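PDB 6VZZ: BamaA.19900.a from Balamuthia mandrillaris, which probably catalyses the ATP-dependent phosphorylation of glucose to glucose 6-phosphate, as a glucokinase of the actin-like ATPase clan. Local coordinates for residues P169-A174 with A355-H360; D177-Q182 with D370-T375; Y304-M309 with E347-S352; L311-L316 with N343-Q348. All coordinates share one frame; numbering follows the deposited sequence.

Contact 1. Residues P169-A174 with A355-H360; sequences PLWGPA and AEFFDH
An aromatic cluster of Trp171, Phe357 and Phe358 joins the end of strand 167-171 to the C-terminal end of helix 350-357. The benzo side of the indole does most of the touching: Trp171 CZ2 sits over one face of the Phe357 ring, 3.8 Å from CD2 of Phe357. The planes of the indole six-membered ring and the Phe357 ring meet obliquely, at 51°. Phe358, just beyond the helix, brings its CZ to within 4.3 Å of Trp171 NE1. The two phenyls also brace each other, with CD2 of Phe357 lying over the centre of the Phe358 ring. Strand 167-171 is an outer strand of the six-stranded mixed sheet. Here it carries a classic beta bulge, Leu170 and Trp171 both facing Leu371 of the next strand. Trp171 CG lies between its own backbone N and carbonyl carbon (chi1 71°), which directs the indole toward the helix. Arg354, one turn back on that helix, makes a cation-pi contact with Trp171.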
loop_
_atom_site.group_PDB
_atom_site.type_symbol
_atom_site.label_atom_id
_atom_site.label_comp_id
_atom_site.label_asym_id
_atom_site.label_seq_id
_atom_site.Cartn_x
_atom_site.Cartn_y
_atom_site.Cartn_z
ATOM N N PRO A 169 -9.528 -21.627 5.033
ATOM C CA PRO A 169 -8.778 -20.858 6.033
ATOM C C PRO A 169 -7.538 -21.610 6.481
ATOM O O PRO A 169 -7.563 -22.829 6.677
ATOM C CB PRO A 169 -9.769 -20.703 7.189
ATOM C CG PRO A 169 -11.096 -21.174 6.660
ATOM C CD PRO A 169 -10.809 -22.125 5.559
ATOM N N LEU A 170 -6.441 -20.874 6.623
ATOM C CA LEU A 170 -5.249 -21.408 7.266
ATOM C C LEU A 170 -5.104 -20.934 8.704
ATOM O O LEU A 170 -4.577 -21.682 9.537
ATOM C CB LEU A 170 -3.994 -21.028 6.473
ATOM C CG LEU A 170 -3.789 -21.689 5.107
ATOM C CD1 LEU A 170 -2.434 -21.318 4.528
ATOM C CD2 LEU A 170 -3.939 -23.196 5.185
ATOM N N TRP A 171 -5.556 -19.716 9.014
ATOM C CA TRP A 171 -5.586 -19.240 10.391
ATOM C C TRP A 171 -6.408 -17.954 10.461
ATOM O O TRP A 171 -6.784 -17.374 9.439
ATOM C CB TRP A 171 -4.173 -19.051 10.952
ATOM C CG TRP A 171 -3.355 -17.909 10.407
ATOM C CD1 TRP A 171 -3.663 -16.575 10.450
ATOM C CD2 TRP A 171 -2.048 -17.993 9.815
ATOM N NE1 TRP A 171 -2.650 -15.833 9.892
ATOM C CE2 TRP A 171 -1.644 -16.679 9.503
ATOM C CE3 TRP A 171 -1.194 -19.052 9.498
ATOM C CZ2 TRP A 171 -0.423 -16.399 8.897
ATOM C CZ3 TRP A 171 0.024 -18.771 8.891
ATOM C CH2 TRP A 171 0.396 -17.457 8.599
ATOM N N GLY A 172 -6.707 -17.532 11.687
ATOM C CA GLY A 172 -7.454 -16.322 11.919
ATOM C C GLY A 172 -8.749 -16.561 12.667
ATOM O O GLY A 172 -9.185 -17.700 12.857
ATOM N N PRO A 173 -9.407 -15.475 13.086
ATOM C CA PRO A 173 -10.617 -15.608 13.914
ATOM C C PRO A 173 -11.821 -16.157 13.168
ATOM O O PRO A 173 -12.822 -16.498 13.807
ATOM C CB PRO A 173 -10.883 -14.173 14.379
ATOM C CG PRO A 173 -9.688 -13.384 13.990
ATOM C CD PRO A 173 -9.087 -14.067 12.819
ATOM N N ALA A 174 -11.767 -16.234 11.843
ATOM C CA ALA A 174 -12.868 -16.734 11.037
ATOM C C ALA A 174 -12.569 -18.111 10.462
ATOM O O ALA A 174 -13.225 -18.534 9.507
ATOM C CB ALA A 174 -13.173 -15.746 9.909
ATOM N N ALA A 355 6.127 -17.920 12.537
ATOM C CA ALA A 355 7.221 -17.210 13.186
ATOM C C ALA A 355 7.649 -16.003 12.361
ATOM O O ALA A 355 7.943 -14.937 12.913
ATOM C CB ALA A 355 8.394 -18.159 13.415
ATOM N N GLU A 356 7.660 -16.144 11.034
ATOM C CA GLU A 356 8.010 -15.024 10.170
ATOM C C GLU A 356 6.902 -13.978 10.133
ATOM O O GLU A 356 7.176 -12.775 10.236
ATOM C CB GLU A 356 8.312 -15.529 8.761
ATOM C CG GLU A 356 8.428 -14.422 7.719
ATOM C CD GLU A 356 9.489 -13.393 8.067
ATOM O OE1 GLU A 356 9.264 -12.198 7.802
ATOM O OE2 GLU A 356 10.545 -13.771 8.621
ATOM N N PHE A 357 5.644 -14.416 10.001
ATOM C CA PHE A 357 4.555 -13.474 9.776
ATOM C C PHE A 357 4.301 -12.594 10.999
ATOM O O PHE A 357 3.984 -11.410 10.858
ATOM C CB PHE A 357 3.285 -14.220 9.376
ATOM C CG PHE A 357 2.110 -13.311 9.122
ATOM C CD1 PHE A 357 1.994 -12.628 7.922
ATOM C CD2 PHE A 357 1.127 -13.133 10.085
ATOM C CE1 PHE A 357 0.922 -11.782 7.688
ATOM C CE2 PHE A 357 0.059 -12.290 9.859
ATOM C CZ PHE A 357 -0.049 -11.615 8.660
ATOM N N PHE A 358 4.426 -13.140 12.202
ATOM C CA PHE A 358 4.242 -12.348 13.414
ATOM C C PHE A 358 5.543 -11.749 13.951
ATOM O O PHE A 358 5.557 -11.246 15.078
ATOM C CB PHE A 358 3.562 -13.197 14.493
ATOM C CG PHE A 358 2.217 -13.695 14.084
ATOM C CD1 PHE A 358 1.128 -12.831 14.053
ATOM C CD2 PHE A 358 2.036 -15.009 13.684
ATOM C CE1 PHE A 358 -0.112 -13.268 13.650
ATOM C CE2 PHE A 358 0.787 -15.461 13.281
ATOM C CZ PHE A 358 -0.287 -14.587 13.260
ATOM N N ASP A 359 6.629 -11.775 13.174
ATOM C CA ASP A 359 7.909 -11.183 13.577
ATOM C C ASP A 359 7.872 -9.685 13.261
ATOM O O ASP A 359 8.353 -9.211 12.223
ATOM C CB ASP A 359 9.047 -11.909 12.863
ATOM C CG ASP A 359 10.432 -11.346 13.181
ATOM O OD1 ASP A 359 10.552 -10.259 13.774
ATOM O OD2 ASP A 359 11.424 -12.020 12.828
ATOM N N HIS A 360 7.299 -8.917 14.188
ATOM C CA HIS A 360 7.128 -7.483 13.989
ATOM C C HIS A 360 6.891 -6.820 15.335
ATOM O O HIS A 360 6.255 -7.417 16.211
ATOM C CB HIS A 360 5.958 -7.184 13.036
ATOM C CG HIS A 360 6.041 -5.835 12.390
ATOM N ND1 HIS A 360 5.628 -4.682 13.023
ATOM C CD2 HIS A 360 6.505 -5.453 11.174
ATOM C CE1 HIS A 360 5.839 -3.648 12.230
ATOM N NE2 HIS A 360 6.362 -4.088 11.099
#

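Contact 2. Residues D177-Q182 with D370-T375; sequences DKVTLQ and DLFTQT
Val179 lies over one face of the Phe372 ring, and the two side chains run past one another in opposite directions. Phe372 belongs to strand 370-374, which sits between strands 167-171 and 331-335 in the six-stranded mixed sheet. Val179 comes from the irregular connection that leads out of strand 167-171 toward strand 186-191, so the contact seats this loop against the sheet. Both methyls of the valine take part. CG1 makes a CH-pi contact, 4.2 Å from the ring centroid of Phe372 and 23° off the ring normal, displaced toward the rim where CD1 and CE1 lie. CG2 reaches that same side of the ring, 3.8 Å from CD1 of Phe372. The first torsion explains why both methyls touch: with CG1 anti to the backbone N of Val179 (chi1 178°), both branches are presented to the phenyl. Next to the valine, Pro169 of the edge strand packs on Val179. The loop's course is further fixed by a hydrogen bond from Leu181 N to Asn158 OD1, and Leu163 lies against the Leu181 side chain. The first bond of the Leu181 side chain points neither toward the strand nor away from it, but the end of the chain comes nearer, CD2 of Leu181 standing 4.4 Å from CE2 of Phe372.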
loop_
_atom_site.group_PDB
_atom_site.type_symbol
_atom_site.label_atom_id
_atom_site.label_comp_id
_atom_site.label_asym_id
_atom_site.label_seq_id
_atom_site.Cartn_x
_atom_site.Cartn_y
_atom_site.Cartn_z
ATOM N N ASP A 177 -15.223 -20.871 10.295
ATOM C CA ASP A 177 -16.384 -20.502 9.501
ATOM C C ASP A 177 -16.144 -20.791 8.025
ATOM O O ASP A 177 -15.003 -20.888 7.564
ATOM C CB ASP A 177 -16.715 -19.018 9.680
ATOM C CG ASP A 177 -16.938 -18.638 11.128
ATOM O OD1 ASP A 177 -17.442 -19.484 11.896
ATOM O OD2 ASP A 177 -16.613 -17.489 11.498
ATOM N N LYS A 178 -17.242 -20.931 7.282
ATOM C CA LYS A 178 -17.149 -21.072 5.835
ATOM C C LYS A 178 -16.598 -19.779 5.244
ATOM O O LYS A 178 -16.890 -18.686 5.735
ATOM C CB LYS A 178 -18.517 -21.405 5.236
ATOM N N VAL A 179 -15.774 -19.906 4.204
ATOM C CA VAL A 179 -15.051 -18.745 3.696
ATOM C C VAL A 179 -16.039 -17.752 3.092
ATOM O O VAL A 179 -16.813 -18.086 2.190
ATOM C CB VAL A 179 -13.977 -19.156 2.683
ATOM C CG1 VAL A 179 -13.269 -17.921 2.141
ATOM C CG2 VAL A 179 -12.964 -20.086 3.342
ATOM N N THR A 180 -16.024 -16.528 3.613
ATOM C CA THR A 180 -16.838 -15.419 3.147
ATOM C C THR A 180 -16.097 -14.144 3.529
ATOM O O THR A 180 -15.370 -14.118 4.525
ATOM C CB THR A 180 -18.247 -15.459 3.761
ATOM O OG1 THR A 180 -19.160 -14.717 2.943
ATOM C CG2 THR A 180 -18.240 -14.866 5.157
ATOM N N LEU A 181 -16.251 -13.095 2.731
ATOM C CA LEU A 181 -15.499 -11.862 2.945
ATOM C C LEU A 181 -16.378 -10.820 3.626
ATOM O O LEU A 181 -17.514 -10.580 3.200
ATOM C CB LEU A 181 -14.951 -11.316 1.629
ATOM C CG LEU A 181 -13.921 -12.215 0.947
ATOM C CD1 LEU A 181 -13.307 -11.504 -0.233
ATOM C CD2 LEU A 181 -12.847 -12.631 1.916
ATOM N N GLN A 182 -15.858 -10.220 4.690
ATOM C CA GLN A 182 -16.579 -9.185 5.415
ATOM C C GLN A 182 -16.405 -7.847 4.701
ATOM O O GLN A 182 -15.619 -7.723 3.758
ATOM C CB GLN A 182 -16.084 -9.127 6.860
ATOM C CG GLN A 182 -16.314 -10.412 7.655
ATOM C CD GLN A 182 -17.786 -10.823 7.725
ATOM O OE1 GLN A 182 -18.683 -9.987 7.905
ATOM N NE2 GLN A 182 -18.037 -12.125 7.572
ATOM N N ASP A 370 -7.097 -12.753 9.172
ATOM C CA ASP A 370 -7.443 -14.023 8.549
ATOM C C ASP A 370 -6.510 -14.317 7.377
ATOM O O ASP A 370 -6.063 -13.415 6.668
ATOM C CB ASP A 370 -8.893 -14.017 8.048
ATOM C CG ASP A 370 -9.913 -14.022 9.169
ATOM O OD1 ASP A 370 -9.942 -14.978 9.979
ATOM O OD2 ASP A 370 -10.704 -13.055 9.232
ATOM N N LEU A 371 -6.218 -15.596 7.173
ATOM C CA LEU A 371 -5.432 -16.036 6.028
ATOM C C LEU A 371 -6.191 -17.152 5.328
ATOM O O LEU A 371 -6.552 -18.154 5.958
ATOM C CB LEU A 371 -4.035 -16.504 6.449
ATOM C CG LEU A 371 -3.223 -17.264 5.390
ATOM C CD1 LEU A 371 -2.989 -16.401 4.162
ATOM C CD2 LEU A 371 -1.895 -17.766 5.957
ATOM N N PHE A 372 -6.455 -16.963 4.041
ATOM C CA PHE A 372 -7.093 -17.975 3.217
ATOM C C PHE A 372 -6.124 -18.368 2.119
ATOM O O PHE A 372 -5.257 -17.582 1.725
ATOM C CB PHE A 372 -8.411 -17.481 2.600
ATOM C CG PHE A 372 -9.365 -16.899 3.598
ATOM C CD1 PHE A 372 -10.128 -17.719 4.402
ATOM C CD2 PHE A 372 -9.496 -15.534 3.736
ATOM C CE1 PHE A 372 -11.008 -17.194 5.327
ATOM C CE2 PHE A 372 -10.371 -14.999 4.663
ATOM C CZ PHE A 372 -11.131 -15.835 5.465
ATOM N N THR A 373 -6.258 -19.593 1.637
ATOM C CA THR A 373 -5.422 -20.029 0.536
ATOM C C THR A 373 -6.284 -20.821 -0.435
ATOM O O THR A 373 -7.204 -21.537 -0.027
ATOM C CB THR A 373 -4.214 -20.842 1.041
ATOM O OG1 THR A 373 -3.245 -20.972 -0.008
ATOM C CG2 THR A 373 -4.638 -22.228 1.541
ATOM N N GLN A 374 -6.016 -20.645 -1.722
ATOM C CA GLN A 374 -6.806 -21.305 -2.749
ATOM C C GLN A 374 -6.474 -22.791 -2.774
ATOM O O GLN A 374 -5.300 -23.172 -2.769
ATOM C CB GLN A 374 -6.537 -20.660 -4.107
ATOM C CG GLN A 374 -7.444 -21.139 -5.221
ATOM C CD GLN A 374 -7.182 -20.424 -6.541
ATOM O OE1 GLN A 374 -6.730 -19.277 -6.568
ATOM N NE2 GLN A 374 -7.460 -21.104 -7.639
ATOM N N THR A 375 -7.512 -23.632 -2.806
ATOM C CA THR A 375 -7.350 -25.072 -2.677
ATOM C C THR A 375 -7.792 -25.870 -3.890
ATOM O O THR A 375 -7.418 -27.042 -3.997
ATOM C CB THR A 375 -8.131 -25.591 -1.465
ATOM O OG1 THR A 375 -9.484 -25.134 -1.556
ATOM C CG2 THR A 375 -7.509 -25.084 -0.160
#

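Contact 3. Residues Y304-M309 with E347-S352; sequences YAHKAM and EQNLES
The imidazole of His306 meets the amide of Asn349 at its NE2 edge, with OD1 a little out of the ring plane. The amide plane is turned 53° from the ring, so the two flat groups are well away from coplanar. NE2 of His306 donates to OD1 of Asn349 across 2.8 Å, with an N-H...O angle of 148°, moderately bent. The donor approaches the oxygen at 121° to the C=O bond and stands somewhat out of the carbonyl plane. His306 CG is trans to the backbone N, which carries NE2 out toward Asn349. CE1 of the histidine follows, 3.6 Å from OD1 of Asn349, while the amide nitrogen is set back from the ring. The bond ties helix 303-327 to the break between helices 343-348 and 350-357, in the lobe built on the six-stranded mixed sheet, a layout consistent with the actin-like ATPase fold. Asn349 is the residue at that break: it leaves helical geometry after the first helix and occupies the N-cap position of the second, though its side chain makes no capping bond there. Its amide instead bonds to the neighbouring helix and back to the one before it. ND2 of Asn349 bonds to the carbonyl oxygen of Phe345, so both ends of the amide are engaged and its rotation is fixed, with OD1 left facing the histidine.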
loop_
_atom_site.group_PDB
_atom_site.type_symbol
_atom_site.label_atom_id
_atom_site.label_comp_id
_atom_site.label_asym_id
_atom_site.label_seq_id
_atom_site.Cartn_x
_atom_site.Cartn_y
_atom_site.Cartn_z
ATOM N N TYR A 304 17.841 -29.604 0.405
ATOM C CA TYR A 304 18.164 -28.335 -0.235
ATOM C C TYR A 304 16.929 -27.706 -0.861
ATOM O O TYR A 304 16.714 -26.496 -0.733
ATOM C CB TYR A 304 19.263 -28.548 -1.274
ATOM C CG TYR A 304 20.477 -29.244 -0.706
ATOM C CD1 TYR A 304 21.269 -28.626 0.255
ATOM C CD2 TYR A 304 20.831 -30.523 -1.123
ATOM C CE1 TYR A 304 22.384 -29.260 0.781
ATOM C CE2 TYR A 304 21.948 -31.164 -0.604
ATOM C CZ TYR A 304 22.717 -30.526 0.348
ATOM O OH TYR A 304 23.820 -31.155 0.879
ATOM N N ALA A 305 16.100 -28.508 -1.538
ATOM C CA ALA A 305 14.837 -27.987 -2.052
ATOM C C ALA A 305 14.003 -27.399 -0.924
ATOM O O ALA A 305 13.424 -26.315 -1.059
ATOM C CB ALA A 305 14.063 -29.087 -2.777
ATOM N N HIS A 306 13.957 -28.098 0.207
ATOM C CA HIS A 306 13.235 -27.599 1.368
ATOM C C HIS A 306 13.785 -26.252 1.821
ATOM O O HIS A 306 13.025 -25.301 2.035
ATOM C CB HIS A 306 13.317 -28.629 2.491
ATOM C CG HIS A 306 12.612 -28.217 3.741
ATOM N ND1 HIS A 306 13.226 -27.482 4.732
ATOM C CD2 HIS A 306 11.346 -28.439 4.163
ATOM C CE1 HIS A 306 12.369 -27.268 5.713
ATOM N NE2 HIS A 306 11.222 -27.842 5.394
ATOM N N LYS A 307 15.112 -26.151 1.952
ATOM C CA LYS A 307 15.727 -24.918 2.438
ATOM C C LYS A 307 15.374 -23.736 1.541
ATOM O O LYS A 307 14.995 -22.664 2.029
ATOM C CB LYS A 307 17.246 -25.098 2.537
ATOM C CG LYS A 307 17.998 -23.942 3.188
ATOM C CD LYS A 307 17.499 -23.674 4.604
ATOM C CE LYS A 307 18.261 -22.527 5.279
ATOM N NZ LYS A 307 17.708 -22.176 6.623
ATOM N N ALA A 308 15.460 -23.925 0.222
ATOM C CA ALA A 308 15.122 -22.851 -0.707
ATOM C C ALA A 308 13.638 -22.504 -0.633
ATOM O O ALA A 308 13.260 -21.326 -0.586
ATOM C CB ALA A 308 15.514 -23.251 -2.126
ATOM N N MET A 309 12.778 -23.521 -0.631
ATOM C CA MET A 309 11.342 -23.277 -0.552
ATOM C C MET A 309 10.976 -22.577 0.756
ATOM O O MET A 309 10.118 -21.688 0.777
ATOM C CB MET A 309 10.597 -24.602 -0.686
ATOM C CG MET A 309 9.131 -24.485 -1.001
ATOM S SD MET A 309 8.871 -23.988 -2.710
ATOM C CE MET A 309 7.092 -23.901 -2.768
ATOM N N GLU A 347 1.538 -26.204 5.020
ATOM C CA GLU A 347 1.100 -26.824 6.267
ATOM C C GLU A 347 2.207 -27.632 6.935
ATOM O O GLU A 347 2.235 -27.731 8.170
ATOM C CB GLU A 347 -0.119 -27.711 6.021
ATOM C CG GLU A 347 -1.407 -26.928 5.805
ATOM C CD GLU A 347 -1.905 -26.248 7.074
ATOM O OE1 GLU A 347 -1.337 -26.494 8.157
ATOM O OE2 GLU A 347 -2.875 -25.468 6.988
ATOM N N GLN A 348 3.119 -28.223 6.157
ATOM C CA GLN A 348 4.228 -28.937 6.786
ATOM C C GLN A 348 5.146 -27.989 7.542
ATOM O O GLN A 348 5.818 -28.407 8.488
ATOM C CB GLN A 348 5.045 -29.707 5.756
ATOM C CG GLN A 348 4.296 -30.766 5.001
ATOM C CD GLN A 348 5.104 -31.302 3.833
ATOM O OE1 GLN A 348 5.887 -30.574 3.206
ATOM N NE2 GLN A 348 4.932 -32.584 3.541
ATOM N N ASN A 349 5.187 -26.720 7.149
ATOM C CA ASN A 349 6.116 -25.749 7.712
ATOM C C ASN A 349 5.379 -24.571 8.334
ATOM O O ASN A 349 5.832 -23.426 8.272
ATOM C CB ASN A 349 7.099 -25.286 6.645
ATOM C CG ASN A 349 7.940 -26.430 6.115
ATOM O OD1 ASN A 349 8.926 -26.822 6.737
ATOM N ND2 ASN A 349 7.538 -26.992 4.982
ATOM N N LEU A 350 4.246 -24.857 8.980
ATOM C CA LEU A 350 3.359 -23.801 9.447
ATOM C C LEU A 350 4.028 -22.928 10.504
ATOM O O LEU A 350 3.953 -21.696 10.431
ATOM C CB LEU A 350 2.071 -24.414 9.991
ATOM C CG LEU A 350 0.959 -23.421 10.327
ATOM C CD1 LEU A 350 0.362 -22.832 9.057
ATOM C CD2 LEU A 350 -0.100 -24.099 11.176
ATOM N N GLU A 351 4.671 -23.549 11.507
ATOM C CA GLU A 351 5.315 -22.775 12.570
ATOM C C GLU A 351 6.376 -21.840 12.008
ATOM O O GLU A 351 6.483 -20.681 12.427
ATOM C CB GLU A 351 5.955 -23.690 13.616
ATOM C CG GLU A 351 5.131 -24.883 14.059
ATOM C CD GLU A 351 5.394 -26.140 13.225
ATOM O OE1 GLU A 351 5.862 -26.034 12.059
ATOM O OE2 GLU A 351 5.129 -27.244 13.750
ATOM N N SER A 352 7.182 -22.326 11.069
ATOM C CA SER A 352 8.207 -21.480 10.473
ATOM C C SER A 352 7.586 -20.286 9.766
ATOM O O SER A 352 8.120 -19.171 9.825
ATOM C CB SER A 352 9.054 -22.301 9.506
ATOM O OG SER A 352 9.335 -23.572 10.069
#

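Contact 4. Residues L311-L316 with N343-Q348; sequences LHFKFL and NLFLEQ
Phe313 and Phe345 meet rim to rim, neither ring over the face of the other, where helix 303-327 packs against the short helix 343-348. The planes of the Phe313 and Phe345 rings are only 21° apart, and their centroids lie 5.8 Å from one another. The CD2-CE2 sides of the two rings do the touching, closest at 3.7 Å between CD2 of Phe313 and CD2 of Phe345. More loosely, CD1 of Leu346 stands 4.5 Å from CE1 of Phe313. Phe345 reaches across because its CG is anti to the backbone N (chi1 177°), extending the ring toward helix 303-327. One shell out, His312 CD2 lies over a face of the Phe313 ring, and Leu353 of helix 350-357 packs on both Phe313 and Leu346. Asn343 fastens helix 343-348 to strand 370-374 of the six-stranded sheet by bonds to Thr373 OG1 and Gln374 O. All contacts between residues 311-316 and 343-348 are carbon to carbon, so van der Waals attraction and burial of apolar surface probably account for their cohesion.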
loop_
_atom_site.group_PDB
_atom_site.type_symbol
_atom_site.label_atom_id
_atom_site.label_comp_id
_atom_site.label_asym_id
_atom_site.label_seq_id
_atom_site.Cartn_x
_atom_site.Cartn_y
_atom_site.Cartn_z
ATOM N N LEU A 311 12.843 -20.417 2.401
ATOM C CA LEU A 311 13.162 -19.002 2.247
ATOM C C LEU A 311 12.209 -18.332 1.274
ATOM O O LEU A 311 11.823 -17.173 1.469
ATOM C CB LEU A 311 14.604 -18.839 1.779
ATOM C CG LEU A 311 15.648 -19.139 2.843
ATOM C CD1 LEU A 311 16.862 -19.755 2.208
ATOM C CD2 LEU A 311 16.008 -17.852 3.555
ATOM N N HIS A 312 11.838 -19.047 0.213
ATOM C CA HIS A 312 10.849 -18.555 -0.740
ATOM C C HIS A 312 9.584 -18.118 -0.012
ATOM O O HIS A 312 9.162 -16.961 -0.104
ATOM C CB HIS A 312 10.566 -19.660 -1.761
ATOM C CG HIS A 312 9.506 -19.331 -2.759
ATOM N ND1 HIS A 312 9.676 -18.386 -3.747
ATOM C CD2 HIS A 312 8.274 -19.859 -2.952
ATOM C CE1 HIS A 312 8.585 -18.331 -4.491
ATOM N NE2 HIS A 312 7.718 -19.214 -4.028
ATOM N N PHE A 313 9.002 -19.024 0.776
ATOM C CA PHE A 313 7.763 -18.702 1.468
ATOM C C PHE A 313 7.994 -17.768 2.639
ATOM O O PHE A 313 7.088 -17.010 3.011
ATOM C CB PHE A 313 7.066 -19.975 1.923
ATOM C CG PHE A 313 6.046 -20.453 0.954
ATOM C CD1 PHE A 313 4.890 -19.721 0.745
ATOM C CD2 PHE A 313 6.247 -21.602 0.222
ATOM C CE1 PHE A 313 3.943 -20.138 -0.161
ATOM C CE2 PHE A 313 5.298 -22.023 -0.689
ATOM C CZ PHE A 313 4.146 -21.288 -0.882
ATOM N N LYS A 314 9.190 -17.797 3.229
ATOM C CA LYS A 314 9.497 -16.839 4.283
ATOM C C LYS A 314 9.362 -15.411 3.771
ATOM O O LYS A 314 8.750 -14.558 4.423
ATOM C CB LYS A 314 10.898 -17.092 4.836
ATOM C CG LYS A 314 11.284 -16.122 5.934
ATOM C CD LYS A 314 12.183 -16.769 6.976
ATOM C CE LYS A 314 13.629 -16.810 6.526
ATOM N NZ LYS A 314 14.556 -17.141 7.663
ATOM N N PHE A 315 9.900 -15.136 2.583
ATOM C CA PHE A 315 9.819 -13.773 2.074
ATOM C C PHE A 315 8.420 -13.437 1.589
ATOM O O PHE A 315 8.024 -12.268 1.632
ATOM C CB PHE A 315 10.851 -13.547 0.975
ATOM C CG PHE A 315 12.205 -13.199 1.505
ATOM C CD1 PHE A 315 13.074 -14.198 1.930
ATOM C CD2 PHE A 315 12.601 -11.875 1.616
ATOM C CE1 PHE A 315 14.324 -13.880 2.444
ATOM C CE2 PHE A 315 13.839 -11.549 2.123
ATOM C CZ PHE A 315 14.710 -12.552 2.539
ATOM N N LEU A 316 7.651 -14.432 1.145
ATOM C CA LEU A 316 6.235 -14.177 0.894
ATOM C C LEU A 316 5.531 -13.757 2.180
ATOM O O LEU A 316 4.742 -12.806 2.183
ATOM C CB LEU A 316 5.562 -15.411 0.293
ATOM C CG LEU A 316 4.036 -15.288 0.193
ATOM C CD1 LEU A 316 3.647 -14.272 -0.863
ATOM C CD2 LEU A 316 3.398 -16.626 -0.091
ATOM N N ASN A 343 0.197 -25.734 -1.036
ATOM C CA ASN A 343 -0.430 -25.652 0.281
ATOM C C ASN A 343 0.059 -26.752 1.210
ATOM O O ASN A 343 0.112 -26.548 2.426
ATOM C CB ASN A 343 -1.950 -25.724 0.162
ATOM C CG ASN A 343 -2.537 -24.503 -0.489
ATOM O OD1 ASN A 343 -2.081 -23.377 -0.266
ATOM N ND2 ASN A 343 -3.557 -24.714 -1.312
ATOM N N LEU A 344 0.401 -27.925 0.667
ATOM C CA LEU A 344 0.932 -28.989 1.510
ATOM C C LEU A 344 2.245 -28.560 2.142
ATOM O O LEU A 344 2.436 -28.705 3.355
ATOM C CB LEU A 344 1.113 -30.271 0.707
ATOM C CG LEU A 344 1.905 -31.374 1.416
ATOM C CD1 LEU A 344 1.143 -31.959 2.602
ATOM C CD2 LEU A 344 2.318 -32.471 0.438
ATOM N N PHE A 345 3.159 -28.008 1.336
ATOM C CA PHE A 345 4.403 -27.494 1.900
ATOM C C PHE A 345 4.116 -26.471 2.985
ATOM O O PHE A 345 4.771 -26.464 4.036
ATOM C CB PHE A 345 5.283 -26.864 0.821
ATOM C CG PHE A 345 6.536 -26.251 1.370
ATOM C CD1 PHE A 345 7.684 -27.015 1.531
ATOM C CD2 PHE A 345 6.562 -24.922 1.769
ATOM C CE1 PHE A 345 8.840 -26.464 2.065
ATOM C CE2 PHE A 345 7.718 -24.364 2.310
ATOM C CZ PHE A 345 8.855 -25.137 2.457
ATOM N N LEU A 346 3.128 -25.613 2.748
ATOM C CA LEU A 346 2.783 -24.562 3.695
ATOM C C LEU A 346 2.350 -25.146 5.041
ATOM O O LEU A 346 2.769 -24.665 6.102
ATOM C CB LEU A 346 1.688 -23.708 3.069
ATOM C CG LEU A 346 1.510 -22.230 3.352
ATOM C CD1 LEU A 346 0.554 -21.649 2.317
ATOM C CD2 LEU A 346 0.951 -22.050 4.755
ATOM N N GLU A 347 1.538 -26.204 5.020
ATOM C CA GLU A 347 1.100 -26.824 6.267
ATOM C C GLU A 347 2.207 -27.632 6.935
ATOM O O GLU A 347 2.235 -27.731 8.170
ATOM C CB GLU A 347 -0.119 -27.711 6.021
ATOM C CG GLU A 347 -1.407 -26.928 5.805
ATOM C CD GLU A 347 -1.905 -26.248 7.074
ATOM O OE1 GLU A 347 -1.337 -26.494 8.157
ATOM O OE2 GLU A 347 -2.875 -25.468 6.988
ATOM N N GLN A 348 3.119 -28.223 6.157
ATOM C CA GLN A 348 4.228 -28.937 6.786
ATOM C C GLN A 348 5.146 -27.989 7.542
ATOM O O GLN A 348 5.818 -28.407 8.488
ATOM C CB GLN A 348 5.045 -29.707 5.756
ATOM C CG GLN A 348 4.296 -30.766 5.001
ATOM C CD GLN A 348 5.104 -31.302 3.833
ATOM O OE1 GLN A 348 5.887 -30.574 3.206
ATOM N NE2 GLN A 348 4.932 -32.584 3.541
#

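In the fold
Contacts 1, 2 and 4 are buried and apolar, whereas contact 3 is partly buried and rests on one polar bond. Contacts 3 and 4 both start from helix 303-327, contact 4 reaching helix 343-348 and contact 3 the break just after it, with centres about 6 Å apart; Phe345 also touches His306 and Met309, so the aromatic and polar parts of this interface adjoin. Contacts 1 and 2 reach neighbouring strands of the six-stranded sheet and touch directly, Leu170 N lying 2.8 Å from Leu371 O. Contact 1 faces a helix end, contact 2 a loop. The sheet and helices meet through Asn343, which bonds residues of strand 370-374, and through Leu170, which packs on Leu346.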